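Local coordinates for short-chain-enoyl-CoA hydratase (Clostridium acetobutylicum, PDB 5Z7R), which catalyses the reversible hydration of short-chain enoyl-CoA thioesters, such as crotonyl-CoA, to (3S)-3-hydroxyacyl-CoA in butanoate metabolism, at residues G83-G86 with N87-F90; M155-A158 with K159-I162; K181-E184 with P185-M189. All blocks are in the same frame, centred on the assembly; numbering follows the deposited sequence.

Interaction 1: residues G83-G86 with N87-F90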
loop_
_atom_site.group_PDB
_atom_site.type_symbol
_atom_site.label_atom_id
_atom_site.label_comp_id
_atom_site.label_asym_id
_atom_site.label_seq_id
_atom_site.Cartn_x
_atom_site.Cartn_y
_atom_site.Cartn_z
ATOM N N GLY A 83 -5.825 7.158 23.072
ATOM C CA GLY A 83 -4.895 6.651 22.056
ATOM C C GLY A 83 -4.745 7.568 20.878
ATOM O O GLY A 83 -3.628 7.900 20.478
ATOM N N ILE A 84 -5.866 8.008 20.317
ATOM C CA ILE A 84 -5.848 8.887 19.148
ATOM C C ILE A 84 -5.172 10.220 19.474
ATOM O O ILE A 84 -4.439 10.780 18.663
ATOM C CB ILE A 84 -7.299 9.119 18.583
ATOM C CG1 ILE A 84 -7.793 7.853 17.878
ATOM C CG2 ILE A 84 -7.369 10.295 17.609
ATOM C CD1 ILE A 84 -9.260 7.855 17.490
ATOM N N LEU A 85 -5.435 10.757 20.657
ATOM C CA LEU A 85 -4.924 12.099 20.980
ATOM C C LEU A 85 -3.413 12.080 21.202
ATOM O O LEU A 85 -2.707 12.930 20.685
ATOM C CB LEU A 85 -5.663 12.689 22.178
ATOM C CG LEU A 85 -7.160 12.953 21.904
ATOM C CD1 LEU A 85 -7.811 13.697 23.074
ATOM C CD2 LEU A 85 -7.399 13.679 20.570
ATOM N N GLY A 86 -2.934 11.085 21.942
ATOM C CA GLY A 86 -1.495 10.884 22.095
ATOM C C GLY A 86 -0.830 10.774 20.737
ATOM O O GLY A 86 -0.001 11.621 20.356
ATOM N N ASN A 87 -1.239 9.740 19.988
ATOM C CA ASN A 87 -0.756 9.524 18.611
ATOM C C ASN A 87 -0.809 10.759 17.719
ATOM O O ASN A 87 0.088 11.004 16.885
ATOM C CB ASN A 87 -1.547 8.397 17.962
ATOM C CG ASN A 87 -0.918 7.067 18.194
ATOM O OD1 ASN A 87 0.199 6.835 17.748
ATOM N ND2 ASN A 87 -1.608 6.183 18.890
ATOM N N LYS A 88 -1.862 11.541 17.888
ATOM C CA LYS A 88 -1.952 12.754 17.113
ATOM C C LYS A 88 -0.804 13.713 17.492
ATOM O O LYS A 88 -0.228 14.364 16.633
ATOM C CB LYS A 88 -3.316 13.418 17.297
ATOM C CG LYS A 88 -3.521 14.586 16.353
ATOM C CD LYS A 88 -5.001 14.882 16.078
ATOM C CE LYS A 88 -5.736 15.389 17.309
ATOM N NZ LYS A 88 -4.977 16.458 18.034
ATOM N N VAL A 89 -0.482 13.791 18.778
ATOM C CA VAL A 89 0.612 14.642 19.216
ATOM C C VAL A 89 1.952 14.096 18.692
ATOM O O VAL A 89 2.731 14.799 18.092
ATOM C CB VAL A 89 0.687 14.756 20.758
ATOM C CG1 VAL A 89 1.946 15.499 21.135
ATOM C CG2 VAL A 89 -0.535 15.477 21.317
ATOM N N PHE A 90 2.198 12.825 18.928
ATOM C CA PHE A 90 3.434 12.176 18.436
ATOM C C PHE A 90 3.619 12.171 16.914
ATOM O O PHE A 90 4.726 12.332 16.423
ATOM C CB PHE A 90 3.447 10.765 18.964
ATOM C CG PHE A 90 3.693 10.690 20.429
ATOM C CD1 PHE A 90 3.633 11.842 21.226
ATOM C CD2 PHE A 90 4.014 9.482 21.020
ATOM C CE1 PHE A 90 3.847 11.769 22.580
ATOM C CE2 PHE A 90 4.239 9.407 22.382
ATOM C CZ PHE A 90 4.145 10.547 23.163
#
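Gly83 O is gripped twice by one residue, Asn87, a turn further along helix 76-95 of the crotonase fold. Asn87 N donates to Gly83 O at 3.1 Å in the ordinary i to i+4 bond of an alpha-helix. The side chain then curls back over its own turn, and Asn87 ND2 reaches the same Gly83 O, also at 3.1 Å but with a more bent N-H...O angle of 143°. The two donors approach from opposite faces of the carbonyl plane, and the amide nitrogen stands well above that plane. Asn87 ND2 also hydrogen-bonds Glu229 OE2 of the second subunit, so the amide links this turn to the subunit interface. Ile84 packs on Ser230 of that subunit, and its O accepts the backbone bond from Lys88 N.

On the exposed flank Leu85 and Lys88 run side by side. The lysine folds at chi3 (67°), which brings Lys88 CE to 4.0 Å from Leu85 CD2. Val89 turns inward onto Met36 and Ile40 of helix 30-45. Phe90, also buried, packs on Glu114, the probable nucleophile, and meets Phe143 edge-to-face. Its backbone closes the stretch: Phe90 N bonds Gly86 O at 2.9 Å with an N-H...O angle of 166°, while CD1 of its ring lies 3.7 Å from that same Gly86 O.

Interaction 2: residues M155-A158 with K159-I162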
loop_
_atom_site.group_PDB
_atom_site.type_symbol
_atom_site.label_atom_id
_atom_site.label_comp_id
_atom_site.label_asym_id
_atom_site.label_seq_id
_atom_site.Cartn_x
_atom_site.Cartn_y
_atom_site.Cartn_z
ATOM N N MET A 155 10.469 -6.899 13.139
ATOM C CA MET A 155 9.428 -7.616 13.832
ATOM C C MET A 155 9.883 -8.550 14.948
ATOM O O MET A 155 9.260 -8.603 16.010
ATOM C CB MET A 155 8.588 -8.367 12.832
ATOM C CG MET A 155 7.756 -7.416 12.016
ATOM S SD MET A 155 6.020 -7.843 12.148
ATOM C CE MET A 155 6.020 -9.574 11.640
ATOM N N GLY A 156 10.953 -9.290 14.722
ATOM C CA GLY A 156 11.426 -10.208 15.750
ATOM C C GLY A 156 11.570 -9.539 17.089
ATOM O O GLY A 156 11.088 -10.046 18.089
ATOM N N MET A 157 12.213 -8.383 17.111
ATOM C CA MET A 157 12.571 -7.742 18.374
ATOM C C MET A 157 11.413 -6.949 18.977
ATOM O O MET A 157 11.211 -6.978 20.197
ATOM C CB MET A 157 13.786 -6.811 18.229
ATOM C CG MET A 157 15.147 -7.461 18.401
ATOM S SD MET A 157 15.469 -8.429 19.903
ATOM C CE MET A 157 14.652 -7.511 21.166
ATOM N N ALA A 158 10.670 -6.226 18.138
ATOM C CA ALA A 158 9.506 -5.478 18.587
ATOM C C ALA A 158 8.522 -6.435 19.249
ATOM O O ALA A 158 8.027 -6.153 20.358
ATOM C CB ALA A 158 8.863 -4.753 17.428
ATOM N N LYS A 159 8.265 -7.578 18.615
ATOM C CA LYS A 159 7.344 -8.525 19.182
ATOM C C LYS A 159 7.803 -9.082 20.519
ATOM O O LYS A 159 7.002 -9.292 21.436
ATOM C CB LYS A 159 7.047 -9.658 18.191
ATOM C CG LYS A 159 6.125 -9.228 17.057
ATOM C CD LYS A 159 5.923 -10.344 16.042
ATOM C CE LYS A 159 4.734 -10.045 15.154
ATOM N NZ LYS A 159 4.227 -11.265 14.482
ATOM N N GLN A 160 9.097 -9.341 20.636
ATOM C CA GLN A 160 9.627 -9.840 21.904
ATOM C C GLN A 160 9.502 -8.791 23.005
ATOM O O GLN A 160 9.123 -9.095 24.123
ATOM C CB GLN A 160 11.082 -10.279 21.770
ATOM C CG GLN A 160 11.547 -11.101 22.965
ATOM C CD GLN A 160 13.011 -11.438 22.908
ATOM O OE1 GLN A 160 13.423 -12.264 22.115
ATOM N NE2 GLN A 160 13.810 -10.784 23.742
ATOM N N LEU A 161 9.842 -7.558 22.673
ATOM C CA LEU A 161 9.764 -6.472 23.633
ATOM C C LEU A 161 8.328 -6.214 24.108
ATOM O O LEU A 161 8.098 -6.024 25.292
ATOM C CB LEU A 161 10.374 -5.196 23.033
ATOM C CG LEU A 161 11.792 -4.779 23.473
ATOM C CD1 LEU A 161 12.722 -5.924 23.833
ATOM C CD2 LEU A 161 12.397 -3.908 22.379
ATOM N N ILE A 162 7.371 -6.221 23.194
ATOM C CA ILE A 162 5.972 -5.943 23.539
ATOM C C ILE A 162 5.244 -7.107 24.192
ATOM O O ILE A 162 4.490 -6.899 25.134
ATOM C CB ILE A 162 5.179 -5.410 22.340
ATOM C CG1 ILE A 162 5.665 -4.013 21.948
ATOM C CG2 ILE A 162 3.707 -5.252 22.691
ATOM C CD1 ILE A 162 5.260 -3.561 20.534
#
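The first turns of helix 155-164, a short alpha-helix of the crotonase fold packed against a second subunit, bring Met155 beside Lys159 and Met157 against Leu161. The backbone bonds are the regular i to i+4 set. Lys159 N donates to Met155 O at 3.0 Å and Leu161 N to Met157 O at 2.9 Å, while the bond from Gln160 N to Gly156 O is weak.

Met155 and Lys159 lie alongside one another and point the same way. Lys159 leaves its CA with CG beside the backbone N (chi1 -74°) and runs out extended, passing its CB and CG over Met155 O. Farther along, Met155 SD comes within 3.9 Å of Lys159 CE, and the methyl Met155 CE lies 3.8 Å from Lys159 NZ. The thioether thus flanks the outer part of the lysine, whose ammonium forms a salt bridge with Asp120 and a hydrogen bond with Asn215, both of the second subunit. These two partners would hold the charged tip in place at a buried position.

Met157 approaches Leu161 at a slant. Its chain bends at chi2 and chi3 (-53° and -38°), which carries the methyl on toward the C-terminal end of the helix, where Met157 CE meets Leu161 CD1 at 3.7 Å. Between these flanks, Gln160 OE1 and Gly156 O both accept hydrogen bonds from Asn180 ND2 of the second subunit.

Within its own chain the helix rests on helix 145-153: Ala158 packs on Leu149, Ser150 and Val153, and Leu161 on Leu149. Ile162, whose side chain comes within about 6 Å of that of Glu134, the probable proton acceptor, faces the loop residues Gln132 and Pro141, near the strand 129-131.

Interaction 3: residues K181-E184 with P185-M189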
loop_
_atom_site.group_PDB
_atom_site.type_symbol
_atom_site.label_atom_id
_atom_site.label_comp_id
_atom_site.label_asym_id
_atom_site.label_seq_id
_atom_site.Cartn_x
_atom_site.Cartn_y
_atom_site.Cartn_z
ATOM N N LYS A 181 23.329 5.966 18.468
ATOM C CA LYS A 181 24.561 6.105 19.256
ATOM C C LYS A 181 24.324 5.978 20.738
ATOM O O LYS A 181 23.260 6.315 21.266
ATOM C CB LYS A 181 25.174 7.469 19.069
ATOM C CG LYS A 181 25.731 7.794 17.707
ATOM C CD LYS A 181 26.735 8.931 17.874
ATOM C CE LYS A 181 27.215 9.470 16.536
ATOM N NZ LYS A 181 26.203 10.383 15.935
ATOM N N VAL A 182 25.341 5.492 21.417
ATOM C CA VAL A 182 25.381 5.527 22.875
ATOM C C VAL A 182 26.634 6.327 23.245
ATOM O O VAL A 182 27.663 6.191 22.594
ATOM C CB VAL A 182 25.317 4.115 23.462
ATOM C CG1 VAL A 182 25.246 4.135 24.983
ATOM C CG2 VAL A 182 24.093 3.413 22.899
ATOM N N VAL A 183 26.472 7.250 24.194
ATOM C CA VAL A 183 27.543 8.058 24.800
ATOM C C VAL A 183 27.294 8.013 26.296
ATOM O O VAL A 183 26.303 7.419 26.732
ATOM C CB VAL A 183 27.541 9.527 24.355
ATOM C CG1 VAL A 183 27.803 9.665 22.861
ATOM C CG2 VAL A 183 26.245 10.218 24.718
ATOM N N GLU A 184 28.196 8.599 27.084
ATOM C CA GLU A 184 28.016 8.649 28.536
ATOM C C GLU A 184 27.153 9.848 28.861
ATOM O O GLU A 184 27.093 10.793 28.072
ATOM C CB GLU A 184 29.371 8.740 29.254
ATOM C CG GLU A 184 30.180 7.436 29.210
ATOM C CD GLU A 184 29.542 6.289 29.992
ATOM O OE1 GLU A 184 29.424 6.372 31.249
ATOM O OE2 GLU A 184 29.171 5.281 29.344
ATOM N N PRO A 185 26.477 9.836 30.019
ATOM C CA PRO A 185 25.698 11.023 30.409
ATOM C C PRO A 185 26.402 12.329 30.082
ATOM O O PRO A 185 25.866 13.150 29.326
ATOM C CB PRO A 185 25.551 10.840 31.897
ATOM C CG PRO A 185 25.440 9.349 32.037
ATOM C CD PRO A 185 26.413 8.788 31.044
ATOM N N SER A 186 27.630 12.499 30.552
ATOM C CA SER A 186 28.290 13.766 30.392
ATOM C C SER A 186 28.417 14.241 28.942
ATOM O O SER A 186 28.501 15.456 28.713
ATOM C CB SER A 186 29.684 13.718 31.046
ATOM O OG SER A 186 30.386 14.918 30.779
ATOM N N GLU A 187 28.469 13.309 27.975
ATOM C CA GLU A 187 28.589 13.642 26.551
ATOM C C GLU A 187 27.230 13.867 25.801
ATOM O O GLU A 187 27.205 14.461 24.724
ATOM C CB GLU A 187 29.355 12.533 25.832
ATOM C CG GLU A 187 30.736 12.216 26.402
ATOM C CD GLU A 187 31.472 11.109 25.628
ATOM O OE1 GLU A 187 30.832 10.173 25.088
ATOM O OE2 GLU A 187 32.716 11.156 25.575
ATOM N N LEU A 188 26.117 13.392 26.350
ATOM C CA LEU A 188 24.822 13.377 25.609
ATOM C C LEU A 188 24.405 14.669 24.861
ATOM O O LEU A 188 24.230 14.681 23.636
ATOM C CB LEU A 188 23.703 12.944 26.550
ATOM C CG LEU A 188 22.304 12.752 25.945
ATOM C CD1 LEU A 188 22.416 12.107 24.573
ATOM C CD2 LEU A 188 21.449 11.886 26.838
ATOM N N MET A 189 24.250 15.761 25.586
ATOM C CA MET A 189 23.784 16.988 24.965
ATOM C C MET A 189 24.792 17.572 23.998
ATOM O O MET A 189 24.394 18.185 22.999
ATOM C CB MET A 189 23.403 18.010 26.031
ATOM C CG MET A 189 22.099 17.661 26.750
ATOM S SD MET A 189 20.583 17.730 25.718
ATOM C CE MET A 189 20.865 19.219 24.745
#
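Val183 meets Glu187 and Leu188 where strand 182-183, an outermost strand of the six-stranded sheet in this crotonase-fold chain, gives way through a tight turn to helix 188-201. From CB outward, Val183 meets Glu187 with CB and CG1 and Leu188 with CG2. The CB itself lies 3.4 Å from Glu187 OE1 and also faces the CB of that glutamate. The CG1 branch skirts the same carboxylate oxygen, at 3.8 Å. With chi1 at -63°, the other methyl, CG2, sits between the backbone N and carbonyl carbon of Val183 and comes up against the backbone of Leu188, 3.6 Å from Leu188 N and 4.2 Å from Leu188 CB. Val183 also packs on Thr191, one turn along the helix. The valine is thus wedged between the aliphatic base of Glu187, whose chain crosses it at a slant, and the backbone of Leu188.

The turn itself is closed by one carbonyl. Glu187 N donates to Glu184 O at 2.9 Å, standing 47° out of the carbonyl plane, and Leu188 N adds a weak bond to the same oxygen. Pro185 follows directly, its ring alongside the Glu184 side chain. That chain bends at chi2, and Glu184 OE2 is hydrogen-bonded to Ser126 OG. Leu188 turns to the buried side, onto Ile123 and Ser125 of strand 121-125. Within the turn, Leu188 N makes a further backbone bond to Pro185 O at 3.0 Å.

Along the chain from the N terminus the three contacts come in series, none nesting in or crossing another; interactions 1 and 2 stay within single helices, and only interaction 3 closes a turn. Interaction 1 lies within helix 76-95, against helices 30-45 and 111-117. Interaction 2 follows in helix 155-164, on helix 145-153, and interaction 3 leads from strand 182-183, outermost in this chain's sheet, into helix 188-201. None touches another: centres of interactions 1 and 2 are about 22 Å apart, and interactions 1 and 3 lie on opposite sides of the chain's centre. The first two both meet the second subunit, while in interaction 3 Lys181 packs on Gln160 of a third subunit.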